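Local coordinates for protein BlEst2 (Bacillus licheniformis, PDB 6WPX) that probably hydrolyses ester bonds as a lipase and is captured in its propeptide form, in which the C-terminal domain is autoinhibitory, at residues S127-H132 against T200-L205; S186-T191 against A239-A244; L217-V222 against G352-A357; H317-H322 against D347-G352. One frame throughout, in Å; residues are numbered along the deposited sequence.

Contact 1 (S127-H132 against T200-L205); sequences SALIHH and TKYFTL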
loop_
_atom_site.group_PDB
_atom_site.type_symbol
_atom_site.label_atom_id
_atom_site.label_comp_id
_atom_site.label_asym_id
_atom_site.label_seq_id
_atom_site.Cartn_x
_atom_site.Cartn_y
_atom_site.Cartn_z
ATOM N N SER A 127 -6.818 -9.987 13.225
ATOM C CA SER A 127 -8.244 -9.858 13.474
ATOM C C SER A 127 -8.793 -11.199 13.965
ATOM O O SER A 127 -9.514 -11.216 14.958
ATOM C CB SER A 127 -8.968 -9.417 12.210
ATOM O OG SER A 127 -10.364 -9.493 12.419
ATOM N N ALA A 128 -8.443 -12.320 13.282
ATOM C CA ALA A 128 -8.889 -13.657 13.682
ATOM C C ALA A 128 -8.490 -13.920 15.122
ATOM O O ALA A 128 -9.344 -14.266 15.930
ATOM C CB ALA A 128 -8.271 -14.728 12.781
ATOM N N LEU A 129 -7.228 -13.687 15.465
ATOM C CA LEU A 129 -6.739 -13.982 16.814
ATOM C C LEU A 129 -7.250 -13.065 17.905
ATOM O O LEU A 129 -7.653 -13.545 18.959
ATOM C CB LEU A 129 -5.211 -13.993 16.811
ATOM C CG LEU A 129 -4.574 -15.352 16.521
ATOM C CD1 LEU A 129 -4.811 -15.795 15.119
ATOM C CD2 LEU A 129 -3.116 -15.287 16.730
ATOM N N ILE A 130 -7.192 -11.747 17.670
ATOM C CA ILE A 130 -7.548 -10.768 18.683
ATOM C C ILE A 130 -9.059 -10.491 18.755
ATOM O O ILE A 130 -9.635 -10.584 19.828
ATOM C CB ILE A 130 -6.692 -9.488 18.463
ATOM C CG1 ILE A 130 -5.195 -9.800 18.791
ATOM C CG2 ILE A 130 -7.248 -8.285 19.271
ATOM C CD1 ILE A 130 -4.148 -8.856 18.259
ATOM N N HIS A 131 -9.687 -10.147 17.641
ATOM C CA HIS A 131 -11.099 -9.778 17.615
ATOM C C HIS A 131 -12.050 -10.974 17.416
ATOM O O HIS A 131 -13.250 -10.836 17.648
ATOM C CB HIS A 131 -11.331 -8.670 16.577
ATOM C CG HIS A 131 -10.460 -7.470 16.808
ATOM N ND1 HIS A 131 -10.590 -6.689 17.944
ATOM C CD2 HIS A 131 -9.454 -6.974 16.055
ATOM C CE1 HIS A 131 -9.695 -5.724 17.829
ATOM N NE2 HIS A 131 -8.986 -5.853 16.710
ATOM N N HIS A 132 -11.525 -12.153 17.033
ATOM C CA HIS A 132 -12.386 -13.332 16.843
ATOM C C HIS A 132 -11.902 -14.513 17.642
ATOM O O HIS A 132 -12.228 -15.657 17.328
ATOM C CB HIS A 132 -12.578 -13.652 15.351
ATOM C CG HIS A 132 -13.258 -12.544 14.629
ATOM N ND1 HIS A 132 -12.533 -11.524 14.039
ATOM C CD2 HIS A 132 -14.574 -12.274 14.509
ATOM C CE1 HIS A 132 -13.435 -10.683 13.559
ATOM N NE2 HIS A 132 -14.672 -11.107 13.800
ATOM N N THR A 200 -0.358 -13.813 22.007
ATOM C CA THR A 200 0.324 -14.403 20.832
ATOM C C THR A 200 1.582 -13.614 20.469
ATOM O O THR A 200 1.581 -12.409 20.557
ATOM C CB THR A 200 -0.579 -14.543 19.602
ATOM O OG1 THR A 200 -1.940 -14.801 19.920
ATOM C CG2 THR A 200 -0.052 -15.551 18.614
ATOM N N LYS A 201 2.619 -14.343 20.093
ATOM C CA LYS A 201 3.873 -13.714 19.665
ATOM C C LYS A 201 3.769 -13.421 18.169
ATOM O O LYS A 201 3.339 -14.243 17.428
ATOM C CB LYS A 201 5.066 -14.629 19.932
ATOM C CG LYS A 201 6.394 -13.972 19.617
ATOM C CD LYS A 201 6.726 -12.823 20.549
ATOM C CE LYS A 201 7.878 -11.949 20.081
ATOM N NZ LYS A 201 8.287 -12.232 18.696
ATOM N N TYR A 202 4.230 -12.255 17.799
ATOM C CA TYR A 202 4.268 -11.735 16.424
ATOM C C TYR A 202 5.670 -11.505 15.933
ATOM O O TYR A 202 6.534 -11.042 16.684
ATOM C CB TYR A 202 3.485 -10.415 16.302
ATOM C CG TYR A 202 2.003 -10.606 16.480
ATOM C CD1 TYR A 202 1.187 -10.914 15.399
ATOM C CD2 TYR A 202 1.415 -10.519 17.740
ATOM C CE1 TYR A 202 -0.171 -11.166 15.570
ATOM C CE2 TYR A 202 0.056 -10.744 17.921
ATOM C CZ TYR A 202 -0.736 -11.058 16.832
ATOM O OH TYR A 202 -2.075 -11.271 17.009
ATOM N N PHE A 203 5.872 -11.813 14.646
ATOM C CA PHE A 203 7.112 -11.603 13.901
ATOM C C PHE A 203 6.741 -10.941 12.604
ATOM O O PHE A 203 5.761 -11.335 11.964
ATOM C CB PHE A 203 7.809 -12.925 13.576
ATOM C CG PHE A 203 8.360 -13.662 14.762
ATOM C CD1 PHE A 203 7.544 -14.476 15.532
ATOM C CD2 PHE A 203 9.707 -13.556 15.103
ATOM C CE1 PHE A 203 8.065 -15.174 16.628
ATOM C CE2 PHE A 203 10.225 -14.260 16.187
ATOM C CZ PHE A 203 9.401 -15.062 16.945
ATOM N N THR A 204 7.532 -9.974 12.184
ATOM C CA THR A 204 7.263 -9.329 10.895
ATOM C C THR A 204 8.479 -9.393 10.032
ATOM O O THR A 204 9.602 -9.245 10.515
ATOM C CB THR A 204 6.772 -7.871 11.029
ATOM O OG1 THR A 204 7.854 -7.052 11.442
ATOM C CG2 THR A 204 5.556 -7.708 11.969
ATOM N N LEU A 205 8.253 -9.643 8.760
ATOM C CA LEU A 205 9.274 -9.604 7.721
ATOM C C LEU A 205 8.826 -8.505 6.772
ATOM O O LEU A 205 7.622 -8.301 6.569
ATOM C CB LEU A 205 9.401 -10.927 6.949
ATOM C CG LEU A 205 10.466 -11.908 7.473
ATOM C CD1 LEU A 205 10.052 -12.466 8.831
ATOM C CD2 LEU A 205 10.660 -13.075 6.481
#
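Leu129 and Ile130, on the last turns of helix 121-131, meet Thr200 and Tyr202 of segment 200-205, which lies on strand 201-205: a helix laid on the central, mostly parallel sheet of an alpha/beta-hydrolase fold. This helix follows strand 113-118, the place where the family usually carries its nucleophile elbow. Two approaches carry the contact. Leu129 sends one branch, CD2, crosswise onto the fork of Thr200, 3.4 Å from OG1 and 3.6 Å from CG2, the two side chains standing at about a right angle; its CB is a looser neighbour of Tyr202 OH. Ile130 reaches with its tip, CD1 lying 3.4 Å from Tyr202 OH and oblique to the ring; CG1 is set beside the backbone N (chi1 -68°), and the extended end (chi2 162°) then carries the methyl toward the phenol. Each hydroxyl has aliphatic carbon against it; both are buried, and neither Thr200 OG1 nor Tyr202 OH finds a polar partner in the model. In the next shell, Val141 of strand 138-144 packs against both Leu129 and Tyr202, and Lys201 and Phe203 bond to it through their backbones. His194 lies against Ile130, while Asn196 ND2 bonds to Ile130 O near the helix end. There, His132 folds back, ND1 donating to Ser127 O at 3.2 Å from well above the carbonyl plane, 67° out of it.

Contact 2 (S186-T191 against A239-A244); sequences SFRDQT and ARLPYA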
loop_
_atom_site.group_PDB
_atom_site.type_symbol
_atom_site.label_atom_id
_atom_site.label_comp_id
_atom_site.label_asym_id
_atom_site.label_seq_id
_atom_site.Cartn_x
_atom_site.Cartn_y
_atom_site.Cartn_z
ATOM N N SER A 186 -6.858 3.466 12.937
ATOM C CA SER A 186 -7.975 3.157 13.822
ATOM C C SER A 186 -7.928 1.652 14.190
ATOM O O SER A 186 -8.045 1.323 15.365
ATOM C CB SER A 186 -9.282 3.509 13.133
ATOM O OG SER A 186 -10.414 3.090 13.874
ATOM N N PHE A 187 -7.704 0.744 13.202
ATOM C CA PHE A 187 -7.584 -0.698 13.473
ATOM C C PHE A 187 -6.447 -0.931 14.472
ATOM O O PHE A 187 -6.644 -1.658 15.434
ATOM C CB PHE A 187 -7.357 -1.524 12.185
ATOM C CG PHE A 187 -7.229 -3.014 12.447
ATOM C CD1 PHE A 187 -8.361 -3.810 12.623
ATOM C CD2 PHE A 187 -5.976 -3.613 12.564
ATOM C CE1 PHE A 187 -8.237 -5.180 12.910
ATOM C CE2 PHE A 187 -5.855 -4.974 12.857
ATOM C CZ PHE A 187 -6.980 -5.754 13.007
ATOM N N ARG A 188 -5.286 -0.265 14.281
ATOM C CA ARG A 188 -4.138 -0.341 15.199
ATOM C C ARG A 188 -4.565 0.074 16.610
ATOM O O ARG A 188 -4.281 -0.636 17.578
ATOM C CB ARG A 188 -2.975 0.561 14.716
ATOM C CG ARG A 188 -2.263 0.059 13.456
ATOM C CD ARG A 188 -1.028 -0.810 13.736
ATOM N NE ARG A 188 -1.390 -1.983 14.527
ATOM C CZ ARG A 188 -1.954 -3.078 14.037
ATOM N NH1 ARG A 188 -2.338 -4.047 14.846
ATOM N NH2 ARG A 188 -2.117 -3.222 12.726
ATOM N N ASP A 189 -5.298 1.195 16.717
ATOM C CA ASP A 189 -5.780 1.711 17.995
ATOM C C ASP A 189 -6.672 0.709 18.768
ATOM O O ASP A 189 -6.539 0.600 19.984
ATOM C CB ASP A 189 -6.494 3.049 17.795
ATOM C CG ASP A 189 -6.966 3.668 19.103
ATOM O OD1 ASP A 189 -6.132 4.273 19.807
ATOM O OD2 ASP A 189 -8.155 3.487 19.449
ATOM N N GLN A 190 -7.564 -0.011 18.057
ATOM C CA GLN A 190 -8.505 -1.008 18.595
ATOM C C GLN A 190 -7.878 -2.374 18.845
ATOM O O GLN A 190 -8.505 -3.233 19.465
ATOM C CB GLN A 190 -9.642 -1.230 17.583
ATOM C CG GLN A 190 -10.548 -0.024 17.297
ATOM C CD GLN A 190 -11.715 -0.475 16.457
ATOM O OE1 GLN A 190 -11.549 -1.014 15.350
ATOM N NE2 GLN A 190 -12.920 -0.336 16.996
ATOM N N THR A 191 -6.685 -2.611 18.300
ATOM C CA THR A 191 -6.039 -3.914 18.353
ATOM C C THR A 191 -4.841 -3.997 19.304
ATOM O O THR A 191 -4.723 -4.959 20.061
ATOM C CB THR A 191 -5.652 -4.313 16.902
ATOM O OG1 THR A 191 -6.819 -4.246 16.081
ATOM C CG2 THR A 191 -5.033 -5.707 16.786
ATOM N N ALA A 239 5.035 -2.065 7.599
ATOM C CA ALA A 239 5.019 -3.533 7.671
ATOM C C ALA A 239 5.302 -4.050 9.089
ATOM O O ALA A 239 5.344 -5.273 9.319
ATOM C CB ALA A 239 6.022 -4.117 6.685
ATOM N N ARG A 240 5.474 -3.123 10.053
ATOM C CA ARG A 240 5.859 -3.469 11.431
ATOM C C ARG A 240 4.732 -3.374 12.443
ATOM O O ARG A 240 3.725 -2.703 12.182
ATOM C CB ARG A 240 7.027 -2.559 11.908
ATOM C CG ARG A 240 8.219 -2.497 10.973
ATOM C CD ARG A 240 8.641 -3.887 10.504
ATOM N NE ARG A 240 9.912 -3.841 9.804
ATOM C CZ ARG A 240 10.654 -4.901 9.527
ATOM N NH1 ARG A 240 10.253 -6.117 9.890
ATOM N NH2 ARG A 240 11.794 -4.760 8.878
ATOM N N LEU A 241 4.921 -4.044 13.601
ATOM C CA LEU A 241 4.048 -3.988 14.763
ATOM C C LEU A 241 4.916 -3.574 15.971
ATOM O O LEU A 241 6.058 -4.046 16.092
ATOM C CB LEU A 241 3.323 -5.314 15.043
ATOM C CG LEU A 241 2.250 -5.741 14.035
ATOM C CD1 LEU A 241 1.851 -7.197 14.276
ATOM C CD2 LEU A 241 1.021 -4.849 14.139
ATOM N N PRO A 242 4.409 -2.684 16.856
ATOM C CA PRO A 242 5.257 -2.177 17.959
ATOM C C PRO A 242 5.778 -3.203 18.967
ATOM O O PRO A 242 6.864 -3.012 19.504
ATOM C CB PRO A 242 4.373 -1.118 18.647
ATOM C CG PRO A 242 2.989 -1.410 18.209
ATOM C CD PRO A 242 3.088 -2.028 16.841
ATOM N N TYR A 243 5.041 -4.285 19.195
ATOM C CA TYR A 243 5.382 -5.330 20.172
ATOM C C TYR A 243 5.937 -6.570 19.473
ATOM O O TYR A 243 6.148 -7.587 20.126
ATOM C CB TYR A 243 4.105 -5.735 20.935
ATOM C CG TYR A 243 2.892 -5.743 20.026
ATOM C CD1 TYR A 243 2.631 -6.824 19.184
ATOM C CD2 TYR A 243 2.042 -4.642 19.958
ATOM C CE1 TYR A 243 1.560 -6.804 18.296
ATOM C CE2 TYR A 243 0.968 -4.613 19.076
ATOM C CZ TYR A 243 0.738 -5.695 18.242
ATOM O OH TYR A 243 -0.325 -5.696 17.394
ATOM N N ALA A 244 6.089 -6.525 18.142
ATOM C CA ALA A 244 6.561 -7.703 17.423
ATOM C C ALA A 244 8.080 -7.779 17.363
ATOM O O ALA A 244 8.777 -6.785 17.608
ATOM C CB ALA A 244 6.009 -7.687 16.001
#
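Arg188 turns its guanidinium under Leu241 and toward Tyr243, and its path from CB shows how a residue of helix 181-191 meets the loop 239-244. CG lies beside the backbone N, and bends at chi2 (-93°) and chi3 (59°) fold the chain over instead of letting it extend. The flat end is then met from above: Leu241 CD2 stands 3.5 Å from Arg188 CZ, over the centre of the group. NH1 approaches Tyr243 OH obliquely at 3.6 Å, with the guanidinium and ring planes 66° apart. What ties these two together is shared: Asp192 OD1 forms a salt bridge with NH1 and a hydrogen bond with Tyr243 OH, while Gln126 offers OE1 to NH1 and NE2 to the same hydroxyl. NH2 bonds to His148 O and lies in the plane of the Phe187 ring, at its edge. The loop leads, through a type I turn from Leu241 to Ala244, into strand 245-246 at the edge of the alpha/beta-hydrolase sheet. A leucine in place of Arg188 would probably leave Asp192 without its positive mate and His148 O without this donor, and deprive Leu241 of the flat surface beneath its methyl. One turn on from Phe187, Thr191 OG1 donates to Phe187 O at 2.7 Å, sitting 3.3 Å above the Phe187 ring.

Contact 3 (L217-V222 against G352-A357); sequences LFFGGV and GFVHSA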
loop_
_atom_site.group_PDB
_atom_site.type_symbol
_atom_site.label_atom_id
_atom_site.label_comp_id
_atom_site.label_asym_id
_atom_site.label_seq_id
_atom_site.Cartn_x
_atom_site.Cartn_y
_atom_site.Cartn_z
ATOM N N LEU A 217 6.412 -3.648 -10.231
ATOM C CA LEU A 217 6.522 -2.938 -8.933
ATOM C C LEU A 217 7.432 -1.713 -9.017
ATOM O O LEU A 217 7.849 -1.178 -7.986
ATOM C CB LEU A 217 6.962 -3.904 -7.803
ATOM C CG LEU A 217 5.983 -5.041 -7.429
ATOM C CD1 LEU A 217 6.710 -6.140 -6.621
ATOM C CD2 LEU A 217 4.806 -4.512 -6.621
ATOM N N PHE A 218 7.723 -1.261 -10.232
ATOM C CA PHE A 218 8.515 -0.027 -10.424
ATOM C C PHE A 218 7.683 1.176 -9.947
ATOM O O PHE A 218 8.131 1.866 -9.063
ATOM C CB PHE A 218 8.953 0.188 -11.869
ATOM C CG PHE A 218 9.810 1.415 -12.004
ATOM C CD1 PHE A 218 11.068 1.462 -11.433
ATOM C CD2 PHE A 218 9.342 2.553 -12.633
ATOM C CE1 PHE A 218 11.853 2.595 -11.538
ATOM C CE2 PHE A 218 10.131 3.682 -12.751
ATOM C CZ PHE A 218 11.378 3.702 -12.193
ATOM N N PHE A 219 6.508 1.386 -10.539
ATOM C CA PHE A 219 5.623 2.508 -10.140
ATOM C C PHE A 219 5.373 2.483 -8.629
ATOM O O PHE A 219 5.639 3.462 -8.011
ATOM C CB PHE A 219 4.290 2.561 -10.880
ATOM C CG PHE A 219 3.279 3.400 -10.140
ATOM C CD1 PHE A 219 3.423 4.771 -10.054
ATOM C CD2 PHE A 219 2.218 2.812 -9.473
ATOM C CE1 PHE A 219 2.519 5.532 -9.338
ATOM C CE2 PHE A 219 1.308 3.583 -8.770
ATOM C CZ PHE A 219 1.465 4.942 -8.698
ATOM N N GLY A 220 4.848 1.378 -8.098
ATOM C CA GLY A 220 4.597 1.251 -6.657
ATOM C C GLY A 220 5.835 1.587 -5.837
ATOM O O GLY A 220 5.717 2.269 -4.869
ATOM N N GLY A 221 6.988 1.076 -6.261
ATOM C CA GLY A 221 8.252 1.327 -5.574
ATOM C C GLY A 221 8.665 2.789 -5.531
ATOM O O GLY A 221 8.979 3.312 -4.462
ATOM N N VAL A 222 8.651 3.468 -6.676
ATOM C CA VAL A 222 9.053 4.883 -6.742
ATOM C C VAL A 222 7.989 5.769 -6.093
ATOM O O VAL A 222 8.333 6.776 -5.514
ATOM C CB VAL A 222 9.485 5.368 -8.159
ATOM C CG1 VAL A 222 10.652 4.529 -8.703
ATOM C CG2 VAL A 222 8.328 5.352 -9.128
ATOM N N GLY A 352 -4.748 -2.781 -14.094
ATOM C CA GLY A 352 -4.427 -1.635 -14.932
ATOM C C GLY A 352 -3.035 -1.699 -15.520
ATOM O O GLY A 352 -2.346 -2.723 -15.418
ATOM N N PHE A 353 -2.631 -0.597 -16.145
ATOM C CA PHE A 353 -1.341 -0.449 -16.802
ATOM C C PHE A 353 -0.731 0.868 -16.421
ATOM O O PHE A 353 -1.443 1.803 -16.059
ATOM C CB PHE A 353 -1.489 -0.554 -18.340
ATOM C CG PHE A 353 -2.025 -1.905 -18.754
ATOM C CD1 PHE A 353 -3.394 -2.129 -18.845
ATOM C CD2 PHE A 353 -1.167 -2.979 -18.960
ATOM C CE1 PHE A 353 -3.893 -3.393 -19.188
ATOM C CE2 PHE A 353 -1.670 -4.242 -19.304
ATOM C CZ PHE A 353 -3.026 -4.435 -19.434
ATOM N N VAL A 354 0.577 0.937 -16.522
ATOM C CA VAL A 354 1.325 2.146 -16.227
ATOM C C VAL A 354 2.442 2.312 -17.233
ATOM O O VAL A 354 3.185 1.373 -17.509
ATOM C CB VAL A 354 1.793 2.275 -14.729
ATOM C CG1 VAL A 354 2.807 1.193 -14.317
ATOM C CG2 VAL A 354 2.319 3.676 -14.415
ATOM N N HIS A 355 2.513 3.501 -17.809
ATOM C CA HIS A 355 3.595 3.913 -18.687
ATOM C C HIS A 355 4.493 4.744 -17.796
ATOM O O HIS A 355 4.021 5.720 -17.190
ATOM C CB HIS A 355 3.085 4.781 -19.837
ATOM C CG HIS A 355 2.016 4.150 -20.660
ATOM N ND1 HIS A 355 2.296 3.596 -21.892
ATOM C CD2 HIS A 355 0.689 4.046 -20.421
ATOM C CE1 HIS A 355 1.136 3.173 -22.370
ATOM N NE2 HIS A 355 0.140 3.408 -21.513
ATOM N N SER A 356 5.765 4.362 -17.681
ATOM C CA SER A 356 6.674 5.097 -16.818
ATOM C C SER A 356 7.923 5.562 -17.503
ATOM O O SER A 356 8.383 4.967 -18.484
ATOM C CB SER A 356 7.067 4.276 -15.598
ATOM O OG SER A 356 5.918 3.906 -14.860
ATOM N N ALA A 357 8.492 6.635 -16.943
ATOM C CA ALA A 357 9.756 7.206 -17.394
ATOM C C ALA A 357 10.449 7.823 -16.190
ATOM O O ALA A 357 9.800 8.190 -15.210
ATOM C CB ALA A 357 9.531 8.266 -18.474
#
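Phe218 and Phe219, on the first turn of helix 218-224, pack on Val354 and Ser356 of strand 353-360, an inner strand of a five-stranded antiparallel sheet. The helix lies in the chain between two strands of the alpha/beta sheet, whereas the antiparallel sheet comes later, so the contact joins the two parts of the protein. The apolar pairing is at Phe219, whose CB rests on both methyls of Val354, 4.0 Å from CG1 and 4.2 Å from CG2. With its CG anti to the backbone N (chi1 161°), the ring leads away from the strand, into edge-to-face contact with His317 and onto Leu153 and Leu156 of helix 152-157. At Phe218 the contact is made by a ring edge: CD2 lies 4.1 Å from Ser356 CB, close to the ring plane. One face of that ring is covered by Val222 CG1, and Phe213 meets it edge-to-face. The polar item is Ser356 OG, hydrogen-bonded to the His317 side chain (ND1) of neighbouring strand 313-320, so that Ser356 offers Phe218 its carbon while its oxygen is engaged by the histidine. The helix is tied by its own backbone, Val222 N donating to Phe218 O at 2.9 Å.

Contact 4 (H317-H322 against D347-G352); sequences HWLSNH and DVFEGG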
loop_
_atom_site.group_PDB
_atom_site.type_symbol
_atom_site.label_atom_id
_atom_site.label_comp_id
_atom_site.label_asym_id
_atom_site.label_seq_id
_atom_site.Cartn_x
_atom_site.Cartn_y
_atom_site.Cartn_z
ATOM N N HIS A 317 4.574 8.968 -14.528
ATOM C CA HIS A 317 3.720 7.807 -14.691
ATOM C C HIS A 317 2.361 8.157 -15.223
ATOM O O HIS A 317 1.696 9.032 -14.671
ATOM C CB HIS A 317 3.552 7.078 -13.336
ATOM C CG HIS A 317 4.841 6.894 -12.626
ATOM N ND1 HIS A 317 5.626 5.779 -12.846
ATOM C CD2 HIS A 317 5.477 7.716 -11.767
ATOM C CE1 HIS A 317 6.718 5.963 -12.127
ATOM N NE2 HIS A 317 6.671 7.108 -11.457
ATOM N N TRP A 318 1.922 7.426 -16.248
ATOM C CA TRP A 318 0.566 7.574 -16.757
ATOM C C TRP A 318 -0.114 6.219 -16.528
ATOM O O TRP A 318 0.162 5.256 -17.238
ATOM C CB TRP A 318 0.546 7.991 -18.236
ATOM C CG TRP A 318 -0.836 8.282 -18.758
ATOM C CD1 TRP A 318 -1.734 7.380 -19.256
ATOM C CD2 TRP A 318 -1.473 9.568 -18.829
ATOM N NE1 TRP A 318 -2.888 8.027 -19.647
ATOM C CE2 TRP A 318 -2.762 9.369 -19.376
ATOM C CE3 TRP A 318 -1.095 10.870 -18.436
ATOM C CZ2 TRP A 318 -3.649 10.430 -19.607
ATOM C CZ3 TRP A 318 -1.995 11.916 -18.628
ATOM C CH2 TRP A 318 -3.242 11.695 -19.237
ATOM N N LEU A 319 -0.953 6.135 -15.495
ATOM C CA LEU A 319 -1.703 4.902 -15.189
ATOM C C LEU A 319 -2.971 4.939 -15.977
ATOM O O LEU A 319 -3.610 5.982 -16.045
ATOM C CB LEU A 319 -2.031 4.776 -13.696
ATOM C CG LEU A 319 -0.864 4.470 -12.745
ATOM C CD1 LEU A 319 -0.074 5.747 -12.407
ATOM C CD2 LEU A 319 -1.385 3.819 -11.492
ATOM N N SER A 320 -3.319 3.814 -16.610
ATOM C CA SER A 320 -4.505 3.702 -17.461
ATOM C C SER A 320 -5.134 2.311 -17.323
ATOM O O SER A 320 -4.490 1.390 -16.833
ATOM C CB SER A 320 -4.113 3.930 -18.920
ATOM O OG SER A 320 -5.232 3.816 -19.794
ATOM N N ASN A 321 -6.379 2.162 -17.772
ATOM C CA ASN A 321 -7.044 0.866 -17.769
ATOM C C ASN A 321 -6.625 0.068 -19.015
ATOM O O ASN A 321 -6.933 -1.120 -19.113
ATOM C CB ASN A 321 -8.566 1.017 -17.675
ATOM C CG ASN A 321 -9.155 1.874 -18.746
ATOM O OD1 ASN A 321 -8.860 3.062 -18.850
ATOM N ND2 ASN A 321 -10.079 1.305 -19.501
ATOM N N HIS A 322 -5.895 0.688 -19.947
ATOM C CA HIS A 322 -5.426 -0.072 -21.100
ATOM C C HIS A 322 -3.982 0.303 -21.440
ATOM O O HIS A 322 -3.447 1.309 -20.962
ATOM C CB HIS A 322 -6.394 -0.049 -22.305
ATOM C CG HIS A 322 -6.622 1.281 -22.929
ATOM N ND1 HIS A 322 -5.682 1.853 -23.767
ATOM C CD2 HIS A 322 -7.727 2.060 -22.917
ATOM C CE1 HIS A 322 -6.219 2.985 -24.189
ATOM N NE2 HIS A 322 -7.445 3.154 -23.706
ATOM N N ASP A 347 -1.158 -5.233 -7.027
ATOM C CA ASP A 347 -1.833 -5.096 -5.707
ATOM C C ASP A 347 -3.093 -4.225 -5.828
ATOM O O ASP A 347 -3.991 -4.555 -6.588
ATOM C CB ASP A 347 -0.854 -4.754 -4.563
ATOM C CG ASP A 347 0.023 -3.486 -4.639
ATOM O OD1 ASP A 347 1.102 -3.547 -5.240
ATOM O OD2 ASP A 347 -0.384 -2.453 -4.079
ATOM N N VAL A 348 -3.133 -3.174 -5.030
ATOM C CA VAL A 348 -4.204 -2.156 -4.967
ATOM C C VAL A 348 -4.602 -1.711 -6.372
ATOM O O VAL A 348 -5.774 -1.501 -6.556
ATOM C CB VAL A 348 -3.714 -1.011 -4.078
ATOM C CG1 VAL A 348 -4.486 0.262 -4.302
ATOM C CG2 VAL A 348 -3.743 -1.441 -2.631
ATOM N N PHE A 349 -3.648 -1.586 -7.300
ATOM C CA PHE A 349 -4.008 -1.165 -8.653
ATOM C C PHE A 349 -4.019 -2.349 -9.646
ATOM O O PHE A 349 -4.006 -2.120 -10.857
ATOM C CB PHE A 349 -3.092 -0.021 -9.148
ATOM C CG PHE A 349 -3.363 1.326 -8.513
ATOM C CD1 PHE A 349 -2.718 1.705 -7.344
ATOM C CD2 PHE A 349 -4.256 2.214 -9.089
ATOM C CE1 PHE A 349 -2.974 2.954 -6.758
ATOM C CE2 PHE A 349 -4.516 3.462 -8.498
ATOM C CZ PHE A 349 -3.864 3.828 -7.348
ATOM N N GLU A 350 -4.102 -3.603 -9.159
ATOM C CA GLU A 350 -4.183 -4.772 -10.044
ATOM C C GLU A 350 -5.275 -4.575 -11.129
ATOM O O GLU A 350 -6.369 -4.071 -10.833
ATOM C CB GLU A 350 -4.490 -6.037 -9.225
ATOM C CG GLU A 350 -4.557 -7.324 -10.026
ATOM C CD GLU A 350 -4.564 -8.557 -9.155
ATOM O OE1 GLU A 350 -3.486 -9.174 -9.010
ATOM O OE2 GLU A 350 -5.618 -8.862 -8.551
ATOM N N GLY A 351 -4.946 -4.937 -12.367
ATOM C CA GLY A 351 -5.877 -4.844 -13.486
ATOM C C GLY A 351 -5.634 -3.702 -14.450
ATOM O O GLY A 351 -6.256 -3.651 -15.504
ATOM N N GLY A 352 -4.748 -2.781 -14.094
ATOM C CA GLY A 352 -4.427 -1.635 -14.932
ATOM C C GLY A 352 -3.035 -1.699 -15.520
ATOM O O GLY A 352 -2.346 -2.723 -15.418
#
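Ser320 O faces Gly352 CA at 3.6 Å, where strand 313-320 ends beside a type II turn running from Phe349 to Gly352 that leads into its antiparallel neighbour, strand 353-360. Two glycines suit this backbone. Gly351, third in the turn, has a positive phi (105°) at which a CB would collide with the carbonyl oxygen of Glu350, and a CB on Gly352 would sit tightly, 3.2 Å from Ser320 O. The side-chain contact is a methyl on a ring: Leu319 CD2 lies over one face of Phe349, toward the rim, 4.1 Å from Phe349 CD2, with the two side chains at about a right angle. CG of Phe349 sits beside its backbone N (chi1 -74°), which brings the ring to the Leu319 methyl. Leu380 of strand 377-386, which flanks 313-320 opposite 353-360, and Leu156 and Ala157 of helix 152-157 also touch Phe349, placing the ring between sheet and helix; Thr345 OG1 is bonded to Phe349 O. Where the strand gives out, Asn321 OD1 takes the backbone N of Ala378. Ser320 points its CB away from the turn, and its hydroxyl, also bonded to Glu377 OE1, closes an ST turn: His322 N donates to Ser320 OG at 3.2 Å in an almost straight bond of 176°.

In the fold
The four contacts fall into two pairs, one in the alpha/beta part and one at the antiparallel sheet. Contacts 1 and 2, with centres 10 Å apart, touch each other: His131 NE2 lies 2.8 Å from Thr191 OG1, and Arg240 NH1 lies 3.0 Å from Thr204 OG1, both probable hydrogen bonds. Contacts 3 and 4 are 8 Å apart between centres, share Gly352 and meet on neighbouring strands, where Ser320 N approaches Phe353 O at 2.8 Å. The two pairs lie on opposite sides of the chain's centre, with centres 29 to 32 Å apart and nearest atoms about 13 to 14 Å apart. Along the chain, however, contacts 2 and 3 interlock, since 217-222 falls between 186-191 and 239-244.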